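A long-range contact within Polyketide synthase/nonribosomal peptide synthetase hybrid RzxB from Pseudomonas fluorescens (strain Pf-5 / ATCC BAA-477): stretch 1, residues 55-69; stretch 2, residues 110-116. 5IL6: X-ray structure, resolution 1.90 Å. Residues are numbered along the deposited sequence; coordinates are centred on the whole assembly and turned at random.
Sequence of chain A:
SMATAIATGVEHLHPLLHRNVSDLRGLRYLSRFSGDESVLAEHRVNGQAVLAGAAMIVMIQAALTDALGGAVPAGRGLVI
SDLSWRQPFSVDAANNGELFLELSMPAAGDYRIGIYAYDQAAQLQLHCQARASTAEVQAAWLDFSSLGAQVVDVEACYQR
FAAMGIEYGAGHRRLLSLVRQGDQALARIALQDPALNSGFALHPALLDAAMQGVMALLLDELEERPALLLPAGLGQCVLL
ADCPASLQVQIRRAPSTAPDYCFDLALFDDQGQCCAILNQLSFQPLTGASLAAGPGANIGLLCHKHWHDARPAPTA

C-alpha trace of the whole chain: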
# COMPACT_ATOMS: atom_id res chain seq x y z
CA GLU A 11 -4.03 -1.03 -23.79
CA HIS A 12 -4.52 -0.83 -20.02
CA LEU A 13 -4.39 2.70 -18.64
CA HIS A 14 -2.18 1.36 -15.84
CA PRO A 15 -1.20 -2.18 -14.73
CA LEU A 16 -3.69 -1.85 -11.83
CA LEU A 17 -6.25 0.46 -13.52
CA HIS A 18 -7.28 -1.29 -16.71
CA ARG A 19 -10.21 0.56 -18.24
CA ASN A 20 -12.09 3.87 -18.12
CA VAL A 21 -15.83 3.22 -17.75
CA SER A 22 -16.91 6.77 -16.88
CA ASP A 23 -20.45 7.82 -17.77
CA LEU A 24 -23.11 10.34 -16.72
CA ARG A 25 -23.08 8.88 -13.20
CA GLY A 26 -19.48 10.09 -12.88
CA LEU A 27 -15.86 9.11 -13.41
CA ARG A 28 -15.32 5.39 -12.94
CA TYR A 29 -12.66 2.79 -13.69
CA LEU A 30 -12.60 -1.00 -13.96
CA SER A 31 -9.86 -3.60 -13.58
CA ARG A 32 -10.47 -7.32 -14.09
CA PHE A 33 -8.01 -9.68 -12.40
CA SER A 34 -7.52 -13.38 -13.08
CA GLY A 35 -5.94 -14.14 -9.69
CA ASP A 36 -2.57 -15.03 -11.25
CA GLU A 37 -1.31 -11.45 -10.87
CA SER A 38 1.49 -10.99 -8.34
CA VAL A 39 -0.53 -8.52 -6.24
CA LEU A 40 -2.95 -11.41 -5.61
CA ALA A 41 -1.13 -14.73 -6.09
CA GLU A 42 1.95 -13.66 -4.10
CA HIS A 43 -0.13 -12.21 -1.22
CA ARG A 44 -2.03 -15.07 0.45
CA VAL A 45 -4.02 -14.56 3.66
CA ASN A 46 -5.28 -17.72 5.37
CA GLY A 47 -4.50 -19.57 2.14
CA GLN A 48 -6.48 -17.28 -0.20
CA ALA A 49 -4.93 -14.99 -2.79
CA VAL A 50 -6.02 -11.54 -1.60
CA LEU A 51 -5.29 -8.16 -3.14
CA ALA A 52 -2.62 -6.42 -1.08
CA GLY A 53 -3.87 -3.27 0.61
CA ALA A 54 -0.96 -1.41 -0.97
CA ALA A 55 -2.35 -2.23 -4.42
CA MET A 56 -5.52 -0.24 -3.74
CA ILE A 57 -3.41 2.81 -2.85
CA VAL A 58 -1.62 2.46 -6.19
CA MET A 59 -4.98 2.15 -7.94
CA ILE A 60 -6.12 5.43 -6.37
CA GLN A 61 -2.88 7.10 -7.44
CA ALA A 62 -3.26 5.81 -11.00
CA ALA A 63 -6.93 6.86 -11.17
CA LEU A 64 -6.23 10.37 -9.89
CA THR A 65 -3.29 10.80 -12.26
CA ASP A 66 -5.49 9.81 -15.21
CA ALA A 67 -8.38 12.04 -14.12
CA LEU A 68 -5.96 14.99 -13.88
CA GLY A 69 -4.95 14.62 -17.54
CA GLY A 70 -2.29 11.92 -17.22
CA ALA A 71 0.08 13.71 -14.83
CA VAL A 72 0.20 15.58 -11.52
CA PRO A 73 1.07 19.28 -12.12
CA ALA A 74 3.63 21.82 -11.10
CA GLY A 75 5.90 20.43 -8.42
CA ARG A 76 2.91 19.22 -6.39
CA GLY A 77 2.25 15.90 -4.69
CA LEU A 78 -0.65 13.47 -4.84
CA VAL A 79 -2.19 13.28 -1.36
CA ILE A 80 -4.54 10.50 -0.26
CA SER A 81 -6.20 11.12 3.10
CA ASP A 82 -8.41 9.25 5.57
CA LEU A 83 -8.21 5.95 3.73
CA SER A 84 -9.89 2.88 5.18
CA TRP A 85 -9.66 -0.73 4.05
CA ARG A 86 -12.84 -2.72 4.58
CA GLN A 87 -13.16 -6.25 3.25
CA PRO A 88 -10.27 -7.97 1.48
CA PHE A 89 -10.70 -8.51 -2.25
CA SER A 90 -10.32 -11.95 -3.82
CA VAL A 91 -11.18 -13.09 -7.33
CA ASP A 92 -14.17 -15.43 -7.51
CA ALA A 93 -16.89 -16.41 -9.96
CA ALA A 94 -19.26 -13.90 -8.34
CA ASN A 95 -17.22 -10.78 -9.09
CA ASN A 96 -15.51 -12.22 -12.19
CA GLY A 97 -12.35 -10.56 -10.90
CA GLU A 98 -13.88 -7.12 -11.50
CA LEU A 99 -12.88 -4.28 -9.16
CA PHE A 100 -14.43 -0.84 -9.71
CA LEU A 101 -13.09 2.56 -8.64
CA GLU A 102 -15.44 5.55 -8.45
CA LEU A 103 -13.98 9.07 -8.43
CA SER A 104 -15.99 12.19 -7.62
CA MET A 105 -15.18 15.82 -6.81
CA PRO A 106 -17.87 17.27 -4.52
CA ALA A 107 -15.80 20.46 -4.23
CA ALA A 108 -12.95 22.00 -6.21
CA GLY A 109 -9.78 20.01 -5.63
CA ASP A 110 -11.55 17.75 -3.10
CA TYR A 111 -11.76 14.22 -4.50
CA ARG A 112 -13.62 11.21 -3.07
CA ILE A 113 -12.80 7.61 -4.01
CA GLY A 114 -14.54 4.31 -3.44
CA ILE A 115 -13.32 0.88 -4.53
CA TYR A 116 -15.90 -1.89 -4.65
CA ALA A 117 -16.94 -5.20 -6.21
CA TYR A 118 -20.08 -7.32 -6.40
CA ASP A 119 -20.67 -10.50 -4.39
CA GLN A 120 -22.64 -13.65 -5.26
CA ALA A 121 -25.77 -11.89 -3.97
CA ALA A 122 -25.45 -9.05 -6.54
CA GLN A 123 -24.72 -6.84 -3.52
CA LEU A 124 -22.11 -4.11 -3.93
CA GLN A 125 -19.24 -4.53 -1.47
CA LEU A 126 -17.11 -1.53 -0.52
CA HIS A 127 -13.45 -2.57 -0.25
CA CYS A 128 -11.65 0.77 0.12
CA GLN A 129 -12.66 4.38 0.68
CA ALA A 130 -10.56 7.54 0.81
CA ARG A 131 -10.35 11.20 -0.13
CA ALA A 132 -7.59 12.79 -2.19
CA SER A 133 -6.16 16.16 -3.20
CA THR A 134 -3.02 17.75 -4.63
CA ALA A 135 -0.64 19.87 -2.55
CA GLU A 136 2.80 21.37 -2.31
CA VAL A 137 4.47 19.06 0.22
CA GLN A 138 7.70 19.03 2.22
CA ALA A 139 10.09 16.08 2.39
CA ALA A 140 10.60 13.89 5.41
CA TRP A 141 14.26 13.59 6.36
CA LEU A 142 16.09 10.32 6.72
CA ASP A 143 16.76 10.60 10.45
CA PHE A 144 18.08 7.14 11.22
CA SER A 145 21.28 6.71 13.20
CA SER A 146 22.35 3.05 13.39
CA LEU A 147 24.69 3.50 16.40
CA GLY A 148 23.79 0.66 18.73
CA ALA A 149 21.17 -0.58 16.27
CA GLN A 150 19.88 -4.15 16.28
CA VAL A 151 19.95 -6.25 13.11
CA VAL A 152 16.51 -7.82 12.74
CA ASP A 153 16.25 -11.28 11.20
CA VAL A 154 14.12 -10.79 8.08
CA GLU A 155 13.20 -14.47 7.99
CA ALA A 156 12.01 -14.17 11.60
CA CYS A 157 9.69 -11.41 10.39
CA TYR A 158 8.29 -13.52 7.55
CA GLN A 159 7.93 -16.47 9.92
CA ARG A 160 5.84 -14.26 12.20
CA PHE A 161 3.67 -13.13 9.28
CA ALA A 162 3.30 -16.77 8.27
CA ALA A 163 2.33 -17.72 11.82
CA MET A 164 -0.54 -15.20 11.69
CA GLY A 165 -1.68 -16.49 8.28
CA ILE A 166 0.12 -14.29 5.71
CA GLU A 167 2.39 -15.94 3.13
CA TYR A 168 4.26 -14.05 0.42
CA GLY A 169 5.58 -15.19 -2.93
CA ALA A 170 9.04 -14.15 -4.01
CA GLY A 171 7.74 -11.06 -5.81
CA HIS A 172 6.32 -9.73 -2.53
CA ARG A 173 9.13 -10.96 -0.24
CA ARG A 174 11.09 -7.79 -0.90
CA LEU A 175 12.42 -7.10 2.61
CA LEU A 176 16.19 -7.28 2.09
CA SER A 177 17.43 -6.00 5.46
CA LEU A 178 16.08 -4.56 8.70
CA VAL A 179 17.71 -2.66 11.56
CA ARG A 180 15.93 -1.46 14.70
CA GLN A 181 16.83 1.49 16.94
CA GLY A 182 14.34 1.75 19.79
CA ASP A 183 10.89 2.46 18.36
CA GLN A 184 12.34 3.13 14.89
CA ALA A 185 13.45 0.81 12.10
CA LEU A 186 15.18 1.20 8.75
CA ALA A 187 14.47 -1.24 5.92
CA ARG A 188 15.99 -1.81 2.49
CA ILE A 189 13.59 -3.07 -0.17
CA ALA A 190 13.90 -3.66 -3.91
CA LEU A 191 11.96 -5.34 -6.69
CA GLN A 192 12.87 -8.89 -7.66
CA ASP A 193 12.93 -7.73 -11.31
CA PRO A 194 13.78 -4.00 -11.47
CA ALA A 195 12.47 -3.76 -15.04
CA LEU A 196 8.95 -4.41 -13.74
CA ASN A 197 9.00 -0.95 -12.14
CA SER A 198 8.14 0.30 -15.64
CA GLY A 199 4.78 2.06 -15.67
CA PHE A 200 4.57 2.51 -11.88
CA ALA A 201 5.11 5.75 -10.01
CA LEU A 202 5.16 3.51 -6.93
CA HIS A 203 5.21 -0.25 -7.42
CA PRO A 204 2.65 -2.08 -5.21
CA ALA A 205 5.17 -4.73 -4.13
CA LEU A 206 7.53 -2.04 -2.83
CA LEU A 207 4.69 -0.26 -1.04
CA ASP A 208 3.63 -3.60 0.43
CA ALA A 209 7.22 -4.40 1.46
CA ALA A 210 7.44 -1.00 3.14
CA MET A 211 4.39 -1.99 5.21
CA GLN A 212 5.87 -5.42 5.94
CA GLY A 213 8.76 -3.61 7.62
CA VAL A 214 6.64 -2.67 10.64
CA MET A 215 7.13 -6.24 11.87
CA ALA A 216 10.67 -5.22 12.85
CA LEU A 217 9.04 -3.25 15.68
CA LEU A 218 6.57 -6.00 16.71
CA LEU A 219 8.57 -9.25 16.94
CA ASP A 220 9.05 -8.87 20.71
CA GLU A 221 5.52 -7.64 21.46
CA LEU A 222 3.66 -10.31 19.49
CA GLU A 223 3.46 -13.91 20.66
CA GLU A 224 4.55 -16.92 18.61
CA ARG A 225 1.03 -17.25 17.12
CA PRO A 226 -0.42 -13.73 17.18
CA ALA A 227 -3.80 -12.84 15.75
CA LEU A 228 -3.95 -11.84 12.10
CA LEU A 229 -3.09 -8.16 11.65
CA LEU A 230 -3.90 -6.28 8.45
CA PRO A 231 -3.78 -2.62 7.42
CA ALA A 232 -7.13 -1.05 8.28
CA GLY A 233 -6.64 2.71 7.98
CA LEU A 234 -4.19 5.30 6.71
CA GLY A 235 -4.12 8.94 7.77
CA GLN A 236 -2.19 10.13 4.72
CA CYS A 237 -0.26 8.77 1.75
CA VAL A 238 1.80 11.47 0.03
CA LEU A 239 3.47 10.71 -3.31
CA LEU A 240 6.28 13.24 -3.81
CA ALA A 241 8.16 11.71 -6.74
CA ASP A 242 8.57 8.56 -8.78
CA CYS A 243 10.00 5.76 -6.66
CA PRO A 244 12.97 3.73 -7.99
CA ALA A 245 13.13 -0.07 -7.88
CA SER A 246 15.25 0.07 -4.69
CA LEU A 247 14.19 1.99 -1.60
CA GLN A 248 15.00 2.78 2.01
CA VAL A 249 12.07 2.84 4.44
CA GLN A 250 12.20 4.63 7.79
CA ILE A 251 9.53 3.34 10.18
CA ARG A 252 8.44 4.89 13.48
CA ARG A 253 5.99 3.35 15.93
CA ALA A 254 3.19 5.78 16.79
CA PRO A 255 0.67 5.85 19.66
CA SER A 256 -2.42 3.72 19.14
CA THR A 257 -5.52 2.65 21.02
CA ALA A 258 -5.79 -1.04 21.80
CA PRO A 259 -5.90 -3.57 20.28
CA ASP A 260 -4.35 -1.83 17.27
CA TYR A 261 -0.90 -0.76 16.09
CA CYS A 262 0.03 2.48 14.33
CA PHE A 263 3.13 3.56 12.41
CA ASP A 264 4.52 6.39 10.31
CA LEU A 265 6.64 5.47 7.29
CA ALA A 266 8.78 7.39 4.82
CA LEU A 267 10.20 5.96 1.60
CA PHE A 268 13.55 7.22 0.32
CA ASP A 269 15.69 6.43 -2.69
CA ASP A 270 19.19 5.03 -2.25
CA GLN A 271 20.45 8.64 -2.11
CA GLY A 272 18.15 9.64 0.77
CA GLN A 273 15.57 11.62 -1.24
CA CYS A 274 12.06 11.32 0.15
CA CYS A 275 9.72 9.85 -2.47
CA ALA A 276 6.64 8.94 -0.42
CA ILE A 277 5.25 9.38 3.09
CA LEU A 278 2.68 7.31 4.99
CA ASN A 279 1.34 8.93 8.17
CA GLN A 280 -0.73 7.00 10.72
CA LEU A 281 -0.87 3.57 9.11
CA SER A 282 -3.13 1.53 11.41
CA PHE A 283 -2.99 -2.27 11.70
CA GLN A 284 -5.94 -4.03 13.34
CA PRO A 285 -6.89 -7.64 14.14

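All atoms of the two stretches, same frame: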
# COMPACT_ATOMS: atom_id res chain seq x y z
N ALA A 55 -1.94 -2.31 -3.02
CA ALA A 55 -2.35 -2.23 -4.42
C ALA A 55 -3.51 -1.27 -4.60
O ALA A 55 -3.62 -0.61 -5.65
CB ALA A 55 -2.72 -3.62 -4.94
N MET A 56 -4.40 -1.17 -3.61
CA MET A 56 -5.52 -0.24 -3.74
C MET A 56 -5.05 1.21 -3.65
O MET A 56 -5.61 2.08 -4.31
CB MET A 56 -6.56 -0.54 -2.67
CG MET A 56 -7.18 -1.92 -2.82
SD MET A 56 -8.56 -2.22 -1.71
CE MET A 56 -8.60 -4.01 -1.74
N ILE A 57 -4.00 1.47 -2.87
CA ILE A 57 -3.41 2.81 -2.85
C ILE A 57 -2.87 3.16 -4.23
O ILE A 57 -3.06 4.28 -4.73
CB ILE A 57 -2.31 2.89 -1.78
CG1 ILE A 57 -2.93 2.85 -0.38
CG2 ILE A 57 -1.45 4.15 -1.97
CD1 ILE A 57 -1.92 2.72 0.74
N VAL A 58 -2.16 2.22 -4.86
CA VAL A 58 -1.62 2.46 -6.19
C VAL A 58 -2.75 2.70 -7.19
O VAL A 58 -2.63 3.53 -8.10
CB VAL A 58 -0.72 1.29 -6.62
CG1 VAL A 58 -0.30 1.43 -8.08
CG2 VAL A 58 0.50 1.20 -5.71
N MET A 59 -3.85 1.96 -7.04
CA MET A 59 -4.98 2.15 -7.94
C MET A 59 -5.56 3.55 -7.81
O MET A 59 -5.94 4.17 -8.81
CB MET A 59 -6.03 1.09 -7.65
CG MET A 59 -7.21 1.07 -8.62
SD MET A 59 -8.41 -0.22 -8.24
CE MET A 59 -7.34 -1.56 -7.72
N ILE A 60 -5.65 4.06 -6.58
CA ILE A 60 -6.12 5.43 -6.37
C ILE A 60 -5.17 6.42 -7.02
O ILE A 60 -5.60 7.37 -7.68
CB ILE A 60 -6.30 5.71 -4.87
CG1 ILE A 60 -7.39 4.80 -4.29
CG2 ILE A 60 -6.65 7.18 -4.64
CD1 ILE A 60 -7.51 4.86 -2.78
N GLN A 61 -3.86 6.21 -6.84
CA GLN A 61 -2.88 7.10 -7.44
C GLN A 61 -2.98 7.09 -8.96
O GLN A 61 -2.93 8.14 -9.60
CB GLN A 61 -1.47 6.71 -6.99
CG GLN A 61 -1.23 6.91 -5.49
CD GLN A 61 0.04 6.24 -5.00
OE1 GLN A 61 0.56 5.33 -5.64
NE2 GLN A 61 0.53 6.69 -3.85
N ALA A 62 -3.12 5.90 -9.55
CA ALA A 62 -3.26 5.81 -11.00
C ALA A 62 -4.55 6.49 -11.48
O ALA A 62 -4.55 7.20 -12.49
CB ALA A 62 -3.24 4.35 -11.44
N ALA A 63 -5.65 6.27 -10.76
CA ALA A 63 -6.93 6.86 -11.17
C ALA A 63 -6.88 8.37 -11.10
O ALA A 63 -7.34 9.06 -12.02
CB ALA A 63 -8.06 6.32 -10.30
N LEU A 64 -6.33 8.92 -10.01
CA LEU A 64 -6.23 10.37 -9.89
C LEU A 64 -5.34 10.95 -10.97
O LEU A 64 -5.67 11.99 -11.57
CB LEU A 64 -5.70 10.75 -8.51
CG LEU A 64 -6.51 11.78 -7.74
CD1 LEU A 64 -6.86 13.00 -8.60
CD2 LEU A 64 -7.76 11.13 -7.18
N THR A 65 -4.21 10.31 -11.24
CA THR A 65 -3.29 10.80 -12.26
C THR A 65 -3.97 10.84 -13.63
O THR A 65 -3.78 11.78 -14.40
CB THR A 65 -2.04 9.92 -12.31
OG1 THR A 65 -1.37 9.98 -11.04
CG2 THR A 65 -1.09 10.38 -13.41
N ASP A 66 -4.77 9.81 -13.94
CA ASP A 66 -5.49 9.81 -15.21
C ASP A 66 -6.56 10.90 -15.24
O ASP A 66 -6.69 11.63 -16.23
CB ASP A 66 -6.13 8.44 -15.44
CG ASP A 66 -6.67 8.27 -16.85
OD1 ASP A 66 -5.85 8.05 -17.77
OD2 ASP A 66 -7.90 8.35 -17.03
N ALA A 67 -7.32 11.04 -14.15
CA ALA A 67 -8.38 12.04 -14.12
C ALA A 67 -7.84 13.46 -14.22
O ALA A 67 -8.54 14.36 -14.68
CB ALA A 67 -9.21 11.87 -12.84
N LEU A 68 -6.59 13.67 -13.81
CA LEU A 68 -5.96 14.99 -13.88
C LEU A 68 -5.32 15.27 -15.23
O LEU A 68 -4.63 16.29 -15.37
CB LEU A 68 -4.92 15.13 -12.76
CG LEU A 68 -5.51 15.34 -11.37
CD1 LEU A 68 -4.46 15.10 -10.29
CD2 LEU A 68 -6.06 16.76 -11.24
N GLY A 69 -5.52 14.42 -16.23
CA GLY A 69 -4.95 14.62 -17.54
C GLY A 69 -3.75 13.77 -17.86
O GLY A 69 -3.10 14.01 -18.89
N ASP A 110 -11.23 18.68 -4.19
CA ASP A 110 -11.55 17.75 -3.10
C ASP A 110 -12.16 16.50 -3.72
O ASP A 110 -13.34 16.49 -4.10
CB ASP A 110 -12.49 18.41 -2.10
CG ASP A 110 -13.05 17.43 -1.08
OD1 ASP A 110 -12.40 16.39 -0.83
OD2 ASP A 110 -14.14 17.70 -0.54
N TYR A 111 -11.36 15.44 -3.82
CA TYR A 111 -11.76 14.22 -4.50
C TYR A 111 -12.14 13.13 -3.50
O TYR A 111 -11.55 13.02 -2.42
CB TYR A 111 -10.63 13.72 -5.40
CG TYR A 111 -10.03 14.82 -6.25
CD1 TYR A 111 -10.72 15.32 -7.35
CD2 TYR A 111 -8.79 15.36 -5.95
CE1 TYR A 111 -10.19 16.33 -8.13
CE2 TYR A 111 -8.24 16.37 -6.73
CZ TYR A 111 -8.95 16.85 -7.81
OH TYR A 111 -8.41 17.86 -8.59
N ARG A 112 -13.14 12.33 -3.87
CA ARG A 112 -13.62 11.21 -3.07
C ARG A 112 -13.52 9.94 -3.91
O ARG A 112 -13.92 9.94 -5.08
CB ARG A 112 -15.06 11.44 -2.61
CG ARG A 112 -15.25 12.75 -1.87
CD ARG A 112 -14.49 12.77 -0.55
NE ARG A 112 -14.51 14.09 0.07
CZ ARG A 112 -15.38 14.50 0.98
NH1 ARG A 112 -16.33 13.69 1.43
NH2 ARG A 112 -15.29 15.73 1.47
N ILE A 113 -13.01 8.87 -3.31
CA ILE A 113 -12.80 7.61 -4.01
C ILE A 113 -13.47 6.48 -3.25
O ILE A 113 -13.42 6.42 -2.01
CB ILE A 113 -11.30 7.30 -4.18
CG1 ILE A 113 -10.62 8.41 -4.99
CG2 ILE A 113 -11.11 5.94 -4.86
CD1 ILE A 113 -9.94 9.45 -4.13
N GLY A 114 -14.09 5.58 -3.99
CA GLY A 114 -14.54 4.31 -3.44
C GLY A 114 -14.16 3.18 -4.38
O GLY A 114 -14.28 3.30 -5.59
N ILE A 115 -13.69 2.08 -3.79
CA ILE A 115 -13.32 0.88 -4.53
C ILE A 115 -14.23 -0.24 -4.06
O ILE A 115 -14.33 -0.50 -2.86
CB ILE A 115 -11.84 0.51 -4.32
CG1 ILE A 115 -10.94 1.65 -4.79
CG2 ILE A 115 -11.50 -0.79 -5.05
CD1 ILE A 115 -9.46 1.45 -4.50
N TYR A 116 -14.88 -0.92 -5.01
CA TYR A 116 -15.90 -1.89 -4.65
C TYR A 116 -16.00 -2.98 -5.71
O TYR A 116 -15.47 -2.86 -6.82
CB TYR A 116 -17.26 -1.21 -4.46
CG TYR A 116 -17.71 -0.47 -5.69
CD1 TYR A 116 -18.42 -1.13 -6.68
CD2 TYR A 116 -17.43 0.88 -5.85
CE1 TYR A 116 -18.83 -0.46 -7.82
CE2 TYR A 116 -17.84 1.55 -6.99
CZ TYR A 116 -18.54 0.88 -7.96
OH TYR A 116 -18.97 1.52 -9.10

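How are the two backbones arranged? A helix, residues 55-67, lies across a strand, residues 110-116, with their N-to-C directions 131° apart and their axes 10.1 Å apart at closest approach. The helix satisfies its own backbone, as in Ile 60 N to Met 56 O at 3.0 Å, and no hydrogen bond crosses to the strand. Contact therefore rests on side chains. Met 56, Ile 60 and Leu 64, about one turn apart, face Ile 115, Ile 113 and Tyr 111, alternate residues of the strand, so the pairing runs up the helix as it runs down the strand.

What fills the space between them? Aliphatic groups do, packed by dispersion and by the exclusion of water. Ile 115 has the most surface covered by the other stretch: its CD1 lies 4.0 Å from Met 56 CB, 4.2 Å from Met 59 SD and 3.9 Å from Ile 60 CG1. That same Ile 60 CG1 is 3.9 Å from Ile 113 CG2, so one side chain bridges two strand residues. Ile 113 also reaches Leu 64, with CD1 4.1 Å from Leu 64 CD2.

How does the aromatic ring take part? Leu 64 CD1 sits over one face of Tyr 111, 4.2 Å from the ring centroid and 16° off the normal, a CH-pi contact in which a weakly polarised methyl meets the pi cloud. Beyond the helix, Leu 68 starts out sideways, but its end comes nearer, bringing CD2 to 3.7 Å from Tyr 111 OH.

Where do the polar groups go? Several bond within their own stretches, and Tyr 116 OH is bonded elsewhere in the structure. Thr 65 OG1 donates to Gln 61 O at 2.8 Å, back along the helix. On the strand, the CA-to-CB bond of Arg 112 points away from the helix, and its side chain forms a salt bridge with Asp 110, NH2 to OD2 at 3.0 Å, although the arginine is poorly ordered.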